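Side-chain contacts in Plm1 (Streptomyces sp. HK803, PDB 4HXY), which acts as a ketoreductase domain of a modular polyketide synthase, probably reducing a beta-keto group of the growing phoslactomycin chain with NADPH: residues A[281-285]-A[286-290]; A[295-298]-A[299-303]. All blocks are in the same frame, centred on the assembly; numbering follows the deposited sequence.

Overall arrangement
Interactions 1 and 2 follow one another along the chain, and their centres lie about 15 Å apart. Interaction 1 is the loop turn that runs into helix 290-310. Interaction 2 lies within that helix. Gln-296 joins them: its NE2 is 4.0 Å from Val-283 CG2, and its OE1 is 4.1 Å from Thr-288 CG2. Both approaches are packing. Interaction 2 reaches the bound NADPH through Ala-299 and Lys-300. Lys-300 NZ is 2.9 Å from O3D of the NADPH. The turn of interaction 1 instead meets helix 67-77 and Glu-120.

Interaction 1 (A[281-285]-A[286-290]); sequences RDVRI and AETGA
Thr-288 folds back on Arg-284. Its hydroxyl OG1 donates to Arg-284 O at 2.8 Å. The backbone N of Glu-287 donates to the same Arg-284 O at 2.9 Å. The two donors come from opposite faces of the carbonyl plane, so the oxygen is gripped above and below. The hydroxyl is placed by chi1 -57°, which sets OG1 beside the backbone N of Thr-288. A valine here would remove the hydroxyl and would probably leave Arg-284 O held on one face alone, by Glu-287 N. Val-283 CG1 packs against the hydroxyl, 3.4 Å from Thr-288 OG1. The same CG1 lies 3.8 Å from Glu-287 CB.

The backbone makes a 3-10 turn in the loop that leads into helix 290-310 of the Rossmann-fold ketoreductase domain. Thr-288 N closes it on Ile-285 O at 3.1 Å, and Gly-289 is the N-cap of the helix.

Glu-287 bends at chi2 (61°), and its OE2 crosses over the root of the Arg-284 side chain, 3.5 Å from CB. The charged ends do not meet: Arg-284 NE and Glu-287 OE2 are 6.4 Å apart. A water accepts from Arg-284 N and makes a weak bond to Glu-287 OE2. Asp-282 OD1 lies at the guanidinium edge of Arg-284, 10° out of its plane, and takes NH2 on its syn lone pair at 2.7 Å, in a salt bridge. A long, weak ion pair joins Arg-284 NE to Glu-120. Further out, Glu-120 OE1 accepts from Ile-285 N, and Thr-288 O is hydrogen-bonded to His-75 NE2. Ile-285 packs on Leu-71 and Leu-74 of helix 67-77.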
loop_
_atom_site.group_PDB
_atom_site.type_symbol
_atom_site.label_atom_id
_atom_site.label_comp_id
_atom_site.label_asym_id
_atom_site.label_seq_id
_atom_site.Cartn_x
_atom_site.Cartn_y
_atom_site.Cartn_z
ATOM N N ARG A 281 -6.400 6.110 10.806
ATOM C CA ARG A 281 -6.179 7.071 11.871
ATOM C C ARG A 281 -5.256 8.172 11.365
ATOM O O ARG A 281 -4.528 7.987 10.397
ATOM C CB ARG A 281 -5.554 6.387 13.090
ATOM C CG ARG A 281 -6.450 5.310 13.725
ATOM C CD ARG A 281 -7.698 5.904 14.349
ATOM N NE ARG A 281 -8.532 4.864 14.968
ATOM C CZ ARG A 281 -9.662 4.370 14.464
ATOM N NH1 ARG A 281 -10.176 4.829 13.320
ATOM N NH2 ARG A 281 -10.303 3.407 15.125
ATOM N N ASP A 282 -5.335 9.320 12.017
ATOM C CA ASP A 282 -4.517 10.498 11.700
ATOM C C ASP A 282 -3.540 10.708 12.859
ATOM O O ASP A 282 -3.882 11.330 13.862
ATOM C CB ASP A 282 -5.438 11.707 11.526
ATOM C CG ASP A 282 -4.692 13.005 11.241
ATOM O OD1 ASP A 282 -3.479 12.969 10.963
ATOM O OD2 ASP A 282 -5.341 14.079 11.305
ATOM N N VAL A 283 -2.346 10.139 12.724
ATOM C CA VAL A 283 -1.313 10.181 13.754
ATOM C C VAL A 283 0.047 10.359 13.076
ATOM O O VAL A 283 0.447 9.522 12.268
ATOM C CB VAL A 283 -1.302 8.874 14.592
ATOM C CG1 VAL A 283 -0.381 9.005 15.809
ATOM C CG2 VAL A 283 -2.729 8.511 15.016
ATOM N N ARG A 284 0.770 11.422 13.427
ATOM C CA ARG A 284 2.108 11.637 12.872
ATOM C C ARG A 284 3.056 10.534 13.306
ATOM O O ARG A 284 2.858 9.907 14.349
ATOM C CB ARG A 284 2.673 12.997 13.302
ATOM C CG ARG A 284 1.852 14.235 12.872
ATOM C CD ARG A 284 1.659 14.416 11.371
ATOM N NE ARG A 284 0.247 14.269 10.974
ATOM C CZ ARG A 284 -0.500 15.179 10.336
ATOM N NH1 ARG A 284 0.000 16.353 9.948
ATOM N NH2 ARG A 284 -1.775 14.902 10.063
ATOM N N ILE A 285 4.111 10.320 12.523
ATOM C CA ILE A 285 5.113 9.328 12.826
ATOM C C ILE A 285 5.678 9.561 14.222
ATOM O O ILE A 285 5.883 8.594 14.972
ATOM C CB ILE A 285 6.272 9.356 11.782
ATOM C CG1 ILE A 285 5.783 8.744 10.465
ATOM C CG2 ILE A 285 7.534 8.639 12.316
ATOM C CD1 ILE A 285 6.655 9.085 9.259
ATOM N N ALA A 286 5.883 10.830 14.567
ATOM C CA ALA A 286 6.445 11.190 15.874
ATOM C C ALA A 286 5.587 10.723 17.052
ATOM O O ALA A 286 6.120 10.542 18.152
ATOM C CB ALA A 286 6.673 12.691 15.974
ATOM N N GLU A 287 4.280 10.571 16.824
ATOM C CA GLU A 287 3.342 10.159 17.848
ATOM C C GLU A 287 2.913 8.692 17.704
ATOM O O GLU A 287 2.095 8.228 18.492
ATOM C CB GLU A 287 2.085 11.038 17.804
ATOM C CG GLU A 287 2.226 12.416 18.467
ATOM C CD GLU A 287 3.278 13.298 17.856
ATOM O OE1 GLU A 287 4.307 13.550 18.527
ATOM O OE2 GLU A 287 3.078 13.762 16.711
ATOM N N THR A 288 3.442 7.989 16.710
ATOM C CA THR A 288 3.081 6.585 16.452
ATOM C C THR A 288 4.096 5.612 17.050
ATOM O O THR A 288 5.244 5.575 16.623
ATOM C CB THR A 288 2.985 6.300 14.940
ATOM O OG1 THR A 288 2.038 7.179 14.336
ATOM C CG2 THR A 288 2.502 4.878 14.705
ATOM N N GLY A 289 3.680 4.804 18.027
ATOM C CA GLY A 289 4.536 3.744 18.544
ATOM C C GLY A 289 4.384 2.459 17.751
ATOM O O GLY A 289 3.430 2.340 16.971
ATOM N N ALA A 290 5.286 1.505 17.976
ATOM C CA ALA A 290 5.273 0.225 17.267
ATOM C C ALA A 290 3.956 -0.510 17.460
ATOM O O ALA A 290 3.442 -1.138 16.519
ATOM C CB ALA A 290 6.441 -0.682 17.699
HETATM O O HOH W 1 -0.097 13.108 15.641
#

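Interaction 2 (A[295-298]-A[299-303]); sequences AQMA and AKVEG. With NDP (NADPH dihydro-nicotinamide-adenine-dinucleotide phosphate), chain C.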
loop_
_atom_site.group_PDB
_atom_site.type_symbol
_atom_site.label_atom_id
_atom_site.label_comp_id
_atom_site.label_asym_id
_atom_site.label_seq_id
_atom_site.Cartn_x
_atom_site.Cartn_y
_atom_site.Cartn_z
ATOM N N ALA A 295 -1.334 -2.122 15.252
ATOM C CA ALA A 295 -2.812 -2.055 15.303
ATOM C C ALA A 295 -3.439 -1.410 14.072
ATOM O O ALA A 295 -4.506 -1.841 13.591
ATOM C CB ALA A 295 -3.268 -1.311 16.580
ATOM N N GLN A 296 -2.768 -0.391 13.546
ATOM C CA GLN A 296 -3.198 0.293 12.336
ATOM C C GLN A 296 -3.121 -0.600 11.101
ATOM O O GLN A 296 -3.897 -0.411 10.174
ATOM C CB GLN A 296 -2.331 1.539 12.099
ATOM C CG GLN A 296 -2.632 2.715 13.025
ATOM C CD GLN A 296 -1.587 3.831 13.002
ATOM O OE1 GLN A 296 -0.624 3.826 12.209
ATOM N NE2 GLN A 296 -1.766 4.798 13.898
ATOM N N MET A 297 -2.174 -1.532 11.088
ATOM C CA MET A 297 -1.929 -2.396 9.921
ATOM C C MET A 297 -2.628 -3.767 10.045
ATOM O O MET A 297 -2.686 -4.520 9.076
ATOM C CB MET A 297 -0.410 -2.590 9.708
ATOM C CG MET A 297 0.349 -1.318 9.386
ATOM S SD MET A 297 2.131 -1.468 9.323
ATOM C CE MET A 297 2.343 -2.475 7.817
ATOM N N ALA A 298 -3.161 -4.098 11.223
ATOM C CA ALA A 298 -3.536 -5.490 11.520
ATOM C C ALA A 298 -4.626 -6.039 10.591
ATOM O O ALA A 298 -4.410 -7.046 9.897
ATOM C CB ALA A 298 -4.000 -5.585 12.932
ATOM N N ALA A 299 -5.814 -5.431 10.627
ATOM C CA ALA A 299 -6.933 -5.934 9.797
ATOM C C ALA A 299 -6.559 -5.958 8.318
ATOM O O ALA A 299 -6.828 -6.923 7.595
ATOM C CB ALA A 299 -8.206 -5.132 10.011
ATOM N N LYS A 300 -5.939 -4.885 7.856
ATOM C CA LYS A 300 -5.639 -4.750 6.437
ATOM C C LYS A 300 -4.583 -5.770 6.012
ATOM O O LYS A 300 -4.829 -6.598 5.133
ATOM C CB LYS A 300 -5.223 -3.301 6.138
ATOM C CG LYS A 300 -5.068 -3.002 4.677
ATOM C CD LYS A 300 -4.925 -1.482 4.422
ATOM C CE LYS A 300 -6.280 -0.730 4.389
ATOM N NZ LYS A 300 -7.082 -1.021 3.176
ATOM N N VAL A 301 -3.431 -5.769 6.683
ATOM C CA VAL A 301 -2.284 -6.596 6.275
ATOM C C VAL A 301 -2.366 -8.037 6.788
ATOM O O VAL A 301 -2.246 -8.998 6.016
ATOM C CB VAL A 301 -0.959 -5.984 6.680
ATOM C CG1 VAL A 301 0.198 -6.843 6.176
ATOM C CG2 VAL A 301 -0.829 -4.565 6.114
ATOM N N GLU A 302 -2.512 -8.200 8.095
ATOM C CA GLU A 302 -2.564 -9.542 8.656
ATOM C C GLU A 302 -3.833 -10.280 8.177
ATOM O O GLU A 302 -3.770 -11.484 7.905
ATOM C CB GLU A 302 -2.431 -9.505 10.187
ATOM C CG GLU A 302 -1.129 -8.810 10.680
ATOM C CD GLU A 302 0.166 -9.339 10.034
ATOM O OE1 GLU A 302 0.322 -10.580 9.901
ATOM O OE2 GLU A 302 1.031 -8.508 9.645
ATOM N N GLY A 303 -4.959 -9.573 8.063
ATOM C CA GLY A 303 -6.165 -10.118 7.425
ATOM C C GLY A 303 -5.924 -10.619 6.010
ATOM O O GLY A 303 -6.297 -11.728 5.652
HETATM P PA NDP C . -15.476 1.514 6.983
HETATM O O1A NDP C . -16.890 1.924 6.741
HETATM O O2A NDP C . -14.843 1.873 8.293
HETATM O O5B NDP C . -15.352 -0.066 6.783
HETATM C C5B NDP C . -14.267 -0.772 7.349
HETATM C C4B NDP C . -14.756 -2.130 7.759
HETATM O O4B NDP C . -13.691 -2.897 8.284
HETATM C C3B NDP C . -15.797 -2.081 8.853
HETATM O O3B NDP C . -16.897 -2.917 8.442
HETATM C C2B NDP C . -15.118 -2.654 10.076
HETATM O O2B NDP C . -16.156 -3.252 10.825
HETATM C C1B NDP C . -14.142 -3.618 9.410
HETATM N N9A NDP C . -13.022 -4.075 10.224
HETATM C C8A NDP C . -12.049 -3.320 10.841
HETATM N N7A NDP C . -11.214 -4.144 11.511
HETATM C C5A NDP C . -11.631 -5.436 11.305
HETATM C C6A NDP C . -11.165 -6.671 11.723
HETATM N N6A NDP C . -10.095 -6.849 12.491
HETATM N N1A NDP C . -11.864 -7.799 11.330
HETATM C C2A NDP C . -12.980 -7.699 10.507
HETATM N N3A NDP C . -13.455 -6.482 10.091
HETATM C C4A NDP C . -12.768 -5.377 10.490
HETATM O O3 NDP C . -14.503 2.096 5.840
HETATM P PN NDP C . -14.756 2.173 4.277
HETATM O O1N NDP C . -14.604 3.597 3.899
HETATM O O2N NDP C . -15.953 1.441 3.821
HETATM O O5D NDP C . -13.429 1.521 3.671
HETATM C C5D NDP C . -13.292 0.132 3.514
HETATM C C4D NDP C . -11.942 -0.145 2.874
HETATM O O4D NDP C . -11.748 0.683 1.740
HETATM C C3D NDP C . -10.797 0.150 3.813
HETATM O O3D NDP C . -9.891 -0.911 3.784
HETATM C C2D NDP C . -10.143 1.397 3.254
HETATM O O2D NDP C . -8.761 1.478 3.539
HETATM C C1D NDP C . -10.476 1.294 1.780
HETATM N N1N NDP C . -10.558 2.614 1.141
HETATM C C2N NDP C . -11.601 3.456 1.406
HETATM C C3N NDP C . -11.628 4.772 0.943
HETATM C C7N NDP C . -12.793 5.655 1.167
HETATM O O7N NDP C . -12.783 6.845 0.473
HETATM N N7N NDP C . -13.792 5.405 1.999
HETATM C C4N NDP C . -10.648 5.158 -0.132
HETATM C C5N NDP C . -9.558 4.163 -0.356
HETATM C C6N NDP C . -9.566 2.935 0.263
HETATM P P2B NDP C . -15.994 -3.698 12.353
HETATM O O1X NDP C . -17.387 -4.110 12.771
HETATM O O2X NDP C . -15.467 -2.536 13.206
HETATM O O3X NDP C . -15.023 -4.800 12.462
HETATM O O HOH W 2 -6.424 -2.890 11.933
HETATM O O HOH W 3 -6.099 -2.203 9.260
#
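Met-297 has CG beside its backbone N (chi1 -63°), and Val-301 has CG2 in the matching place. The two side chains therefore lie side by side, one turn apart on helix 290-310 of the Rossmann fold. Lys-300 has CG anti to its backbone N (chi1 -172°) and bends at chi3 and chi4, which carries NZ to the ribose. Met-297 CB is 4.1 Å from Val-301 CG2. A bend at chi3 of Met-297 returns CE to 4.2 Å from the same methyl. Cys-341 of helix 333-351 packs against both residues.

The helix is not regular here. Val-301 N bonds to Met-297 O at 2.8 Å, in the usual way. Ala-298 O, however, takes Gly-303 N at 3.2 Å in a wider pi-type turn, and Glu-302 N only weakly. Just before this, two waters are inserted in the helix. One bridges Ala-295 O and Ala-299 N, the other Gln-296 O and Lys-300 N. Glu-302 OE2 forms a salt bridge with Arg-106.

Ala-299 and Lys-300 belong to the NADPH pocket. Ala-299 CB meets adenine N7A at 3.5 Å. Lys-300 NZ, also bonded to Asn-339 OD1, donates to the nicotinamide ribose, 2.9 Å from O3D and 3.0 Å from O2D.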